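Local coordinates for protein uncharacterized conserved (Bdellovibrio bacteriovorus, PDB 7O21) that probably trims peptidoglycan peptides as an LD-carboxypeptidase of the YkuD family, an activity tied to the curved shape of this predatory bacterium, at residues Leu31-Thr36 with Arg41-Val46; Ser54-Glu57 with Gln62-Lys65. All coordinates share one frame; numbering follows the deposited sequence.

Contact 1 (Leu31-Thr36 with Arg41-Val46)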
# COMPACT_ATOMS: atom_id res chain seq x y z
N LEU A 31 6.76 16.41 -17.91
CA LEU A 31 6.13 17.49 -18.64
C LEU A 31 5.54 18.59 -17.76
O LEU A 31 5.51 19.75 -18.19
CB LEU A 31 5.06 16.94 -19.60
CG LEU A 31 5.67 16.13 -20.75
CD1 LEU A 31 4.57 15.46 -21.56
CD2 LEU A 31 6.53 17.02 -21.64
N GLN A 32 5.07 18.27 -16.56
CA GLN A 32 4.46 19.29 -15.71
C GLN A 32 4.44 18.76 -14.28
O GLN A 32 4.32 17.56 -14.06
CB GLN A 32 3.01 19.57 -16.16
CG GLN A 32 2.42 20.87 -15.63
CD GLN A 32 1.19 21.29 -16.40
OE1 GLN A 32 1.24 22.22 -17.20
NE2 GLN A 32 0.10 20.58 -16.20
N ILE A 33 4.57 19.68 -13.31
CA ILE A 33 4.44 19.38 -11.89
C ILE A 33 3.14 19.99 -11.39
O ILE A 33 2.75 21.08 -11.84
CB ILE A 33 5.68 19.89 -11.13
CG1 ILE A 33 6.92 19.12 -11.60
CG2 ILE A 33 5.52 19.74 -9.61
CD1 ILE A 33 8.24 19.68 -11.10
N SER A 34 2.43 19.27 -10.53
CA SER A 34 1.12 19.75 -10.12
C SER A 34 1.24 21.02 -9.28
O SER A 34 2.20 21.20 -8.52
CB SER A 34 0.37 18.68 -9.33
OG SER A 34 -0.76 19.25 -8.70
N GLU A 35 0.26 21.92 -9.44
CA GLU A 35 0.21 23.12 -8.61
C GLU A 35 -0.31 22.84 -7.20
O GLU A 35 -0.22 23.73 -6.33
CB GLU A 35 -0.70 24.18 -9.25
CG GLU A 35 -2.18 23.80 -9.19
CD GLU A 35 -3.07 24.82 -9.87
OE1 GLU A 35 -2.78 26.03 -9.77
OE2 GLU A 35 -4.05 24.43 -10.53
N THR A 36 -0.84 21.65 -6.94
CA THR A 36 -1.51 21.37 -5.67
C THR A 36 -0.48 21.22 -4.54
O THR A 36 0.37 20.33 -4.57
CB THR A 36 -2.38 20.12 -5.82
OG1 THR A 36 -3.45 20.39 -6.73
CG2 THR A 36 -2.96 19.68 -4.48
N ARG A 41 6.13 19.90 -4.62
CA ARG A 41 6.60 20.80 -5.66
C ARG A 41 7.90 20.36 -6.29
O ARG A 41 8.33 20.96 -7.28
CB ARG A 41 6.70 22.24 -5.15
CG ARG A 41 7.70 22.48 -4.05
CD ARG A 41 7.41 23.86 -3.41
NE ARG A 41 8.50 24.31 -2.56
CZ ARG A 41 8.48 24.29 -1.23
NH1 ARG A 41 7.41 23.85 -0.57
NH2 ARG A 41 9.53 24.73 -0.55
N TYR A 42 8.54 19.31 -5.75
CA TYR A 42 9.79 18.78 -6.27
C TYR A 42 9.58 17.40 -6.89
O TYR A 42 8.76 16.61 -6.42
CB TYR A 42 10.84 18.66 -5.15
CG TYR A 42 11.15 19.97 -4.49
CD1 TYR A 42 11.82 20.97 -5.18
CD2 TYR A 42 10.71 20.23 -3.20
CE1 TYR A 42 12.09 22.20 -4.55
CE2 TYR A 42 10.97 21.44 -2.59
CZ TYR A 42 11.66 22.41 -3.27
OH TYR A 42 11.91 23.62 -2.64
N VAL A 43 10.39 17.10 -7.91
CA VAL A 43 10.44 15.79 -8.54
C VAL A 43 11.90 15.38 -8.63
O VAL A 43 12.74 16.19 -9.04
CB VAL A 43 9.84 15.84 -9.96
CG1 VAL A 43 10.18 14.58 -10.73
CG2 VAL A 43 8.32 16.05 -9.88
N ILE A 44 12.21 14.15 -8.27
CA ILE A 44 13.56 13.61 -8.41
C ILE A 44 13.63 12.80 -9.70
O ILE A 44 12.75 11.97 -9.96
CB ILE A 44 13.95 12.75 -7.20
CG1 ILE A 44 14.04 13.63 -5.94
CG2 ILE A 44 15.27 12.02 -7.48
CD1 ILE A 44 14.25 12.84 -4.67
N LEU A 45 14.66 13.05 -10.52
CA LEU A 45 14.83 12.37 -11.81
C LEU A 45 16.17 11.65 -11.79
O LEU A 45 17.21 12.27 -11.56
CB LEU A 45 14.80 13.38 -12.96
CG LEU A 45 15.19 12.80 -14.32
CD1 LEU A 45 14.14 11.82 -14.79
CD2 LEU A 45 15.36 13.94 -15.33
N VAL A 46 16.14 10.33 -12.01
CA VAL A 46 17.35 9.51 -12.03
C VAL A 46 17.63 9.08 -13.46
O VAL A 46 16.79 8.45 -14.11
CB VAL A 46 17.22 8.29 -11.11
CG1 VAL A 46 18.52 7.46 -11.14
CG2 VAL A 46 16.85 8.70 -9.70
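Ile33 packs on Val43 where the N-terminal segment passes from the sheet of the NTF2-like domain to the first strand of the YkuD-type catalytic domain. Within this chain strand 30-32 is an outermost strand of the NTF2-like sheet; strand 42-47 belongs to the mixed sheet of the catalytic domain.

The apolar contact is small and buried. Ile33 CG1 lies 3.8 Å from Val43 CG2, and Ile33 CD1 comes equally near the same methyl. The two side chains run alongside each other, pointing opposite ways. With chi1 of Val43 at 167°, CG2 lies beside the backbone N, anti to the carbonyl carbon, and this is the branch that meets Ile33. Arg58 also touches Ile33, and Pro172 touches Val43. The side chain of Arg41 starts away from 31-36, and its CG lies 3.7 Å above the plane of the Tyr42 ring, offset toward the rim.

No hydrogen bond links the two segments. Polar bonds hold each one separately. On the first, Ser34 OG accepts from Thr36 N at 3.0 Å with an N-H...O angle of 168°, which makes an ST turn just after the strand. Ser34 OG also bonds to Gln251 O. Leu31 and Gln32 together face Ile254 in a classic beta bulge. On the second, Val43 pairs with Phe56 through backbone hydrogen bonds.

The backbone of Arg41 still reaches the contact: Ile33 CG2 lies 3.8 Å from Arg41 O.

Contact 2 (Ser54-Glu57 with Gln62-Lys65)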
# COMPACT_ATOMS: atom_id res chain seq x y z
N SER A 54 18.79 14.36 -10.47
CA SER A 54 18.47 15.77 -10.50
C SER A 54 17.19 16.04 -9.72
O SER A 54 16.34 15.17 -9.58
CB SER A 54 18.25 16.27 -11.93
OG SER A 54 19.31 15.90 -12.80
N VAL A 55 17.09 17.26 -9.19
CA VAL A 55 15.88 17.73 -8.54
C VAL A 55 15.27 18.81 -9.41
O VAL A 55 15.95 19.78 -9.78
CB VAL A 55 16.16 18.26 -7.12
CG1 VAL A 55 14.85 18.65 -6.45
CG2 VAL A 55 16.87 17.21 -6.30
N PHE A 56 14.00 18.65 -9.76
CA PHE A 56 13.26 19.67 -10.48
C PHE A 56 12.18 20.25 -9.57
O PHE A 56 11.65 19.57 -8.70
CB PHE A 56 12.60 19.08 -11.74
CG PHE A 56 13.57 18.83 -12.85
CD1 PHE A 56 14.35 17.68 -12.85
CD2 PHE A 56 13.74 19.76 -13.86
CE1 PHE A 56 15.26 17.44 -13.86
CE2 PHE A 56 14.67 19.53 -14.88
CZ PHE A 56 15.42 18.37 -14.88
N GLU A 57 11.89 21.54 -9.78
CA GLU A 57 10.87 22.24 -9.03
C GLU A 57 9.86 22.85 -9.98
O GLU A 57 10.19 23.28 -11.10
CB GLU A 57 11.47 23.34 -8.10
CG GLU A 57 10.43 23.95 -7.16
CD GLU A 57 10.98 25.02 -6.22
OE1 GLU A 57 12.16 25.40 -6.38
OE2 GLU A 57 10.22 25.44 -5.32
N GLN A 62 5.85 25.62 -15.91
CA GLN A 62 7.17 25.17 -16.30
C GLN A 62 7.81 24.35 -15.18
O GLN A 62 7.28 24.22 -14.08
CB GLN A 62 8.07 26.36 -16.67
CG GLN A 62 7.84 26.92 -18.07
CD GLN A 62 6.49 27.58 -18.22
OE1 GLN A 62 6.14 28.48 -17.45
NE2 GLN A 62 5.72 27.15 -19.21
N ILE A 63 8.96 23.77 -15.51
CA ILE A 63 9.78 23.05 -14.54
C ILE A 63 11.18 23.65 -14.60
O ILE A 63 11.61 24.16 -15.63
CB ILE A 63 9.82 21.53 -14.81
CG1 ILE A 63 10.54 21.23 -16.13
CG2 ILE A 63 8.41 20.94 -14.78
CD1 ILE A 63 10.73 19.76 -16.42
N GLN A 64 11.89 23.57 -13.48
CA GLN A 64 13.23 24.15 -13.39
C GLN A 64 14.12 23.19 -12.62
O GLN A 64 13.76 22.75 -11.53
CB GLN A 64 13.16 25.49 -12.66
CG GLN A 64 14.46 26.26 -12.63
CD GLN A 64 14.29 27.65 -12.04
OE1 GLN A 64 13.18 28.07 -11.74
NE2 GLN A 64 15.40 28.37 -11.89
N LYS A 65 15.29 22.87 -13.18
CA LYS A 65 16.25 22.04 -12.47
C LYS A 65 16.94 22.90 -11.43
O LYS A 65 17.46 23.98 -11.74
CB LYS A 65 17.27 21.44 -13.44
CG LYS A 65 18.22 20.44 -12.78
CD LYS A 65 19.30 19.95 -13.75
CE LYS A 65 18.79 18.80 -14.62
NZ LYS A 65 19.84 18.21 -15.51
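Phe56 and Lys65 face each other across the beta hairpin of strands 52-59 and 62-73, as an antiparallel non-hydrogen-bonded pair. Their side chains cross obliquely on the same side of the sheet. Lys65 CB sits over one face of the Phe56 ring, 4.0 Å from the centroid and 29° off the ring normal, in a CH-pi contact. The lysine then runs on past the rim, and its CE comes within 3.4 Å of Phe56 CZ.

CG of Lys65 is anti to the backbone N (chi1 -174°), and the chain bends at chi3 (-84°). This course takes CE to 3.5 Å from Ser54 OG. Ile63 approaches the ring obliquely, with its CD1 4.0 Å from Phe56 CD2. Leu30 touches both Phe56 and Ile63.

The next pair, Glu57 and Gln64, is hydrogen-bonded, and its side chains lie on the other side of the sheet. Glu57 N donates to Gln64 O at 2.8 Å. Gln64 N returns a bond to Glu57 O at 2.9 Å.

The lysine is therefore used in two ways. CB and CG cover the face of the ring, and CE passes its rim. The charged end is held beyond it. There NZ forms a salt bridge with Glu68 OE1, which also bonds to Ser54 OG, and a hydrogen bond with Tyr181 OH. The carboxylate would be expected to stabilise the positive charge of the lysine.

Contact 1 closes before contact 2 opens along the chain, and their centres lie about 7 Å apart. They meet in the mixed sheet of the catalytic domain, where strands 42-47 and 52-59 are antiparallel neighbours and strand 62-73 follows. Probable backbone hydrogen bonds join them: Leu45 O to Ser54 N, and Val43 O to Phe56 N. Ile33 CD1 also packs against the backbone of Glu57. Residues 31-36 begin on the end of strand 30-32 of the neighbouring sheet and run on as a loop, so contact 1 joins the two domains. Contact 2 lies within the catalytic sheet, but its Phe56 and Ile63 touch Leu30, so its apolar side also borders the junction. Both are away from the predicted catalytic residues His136 and Cys151.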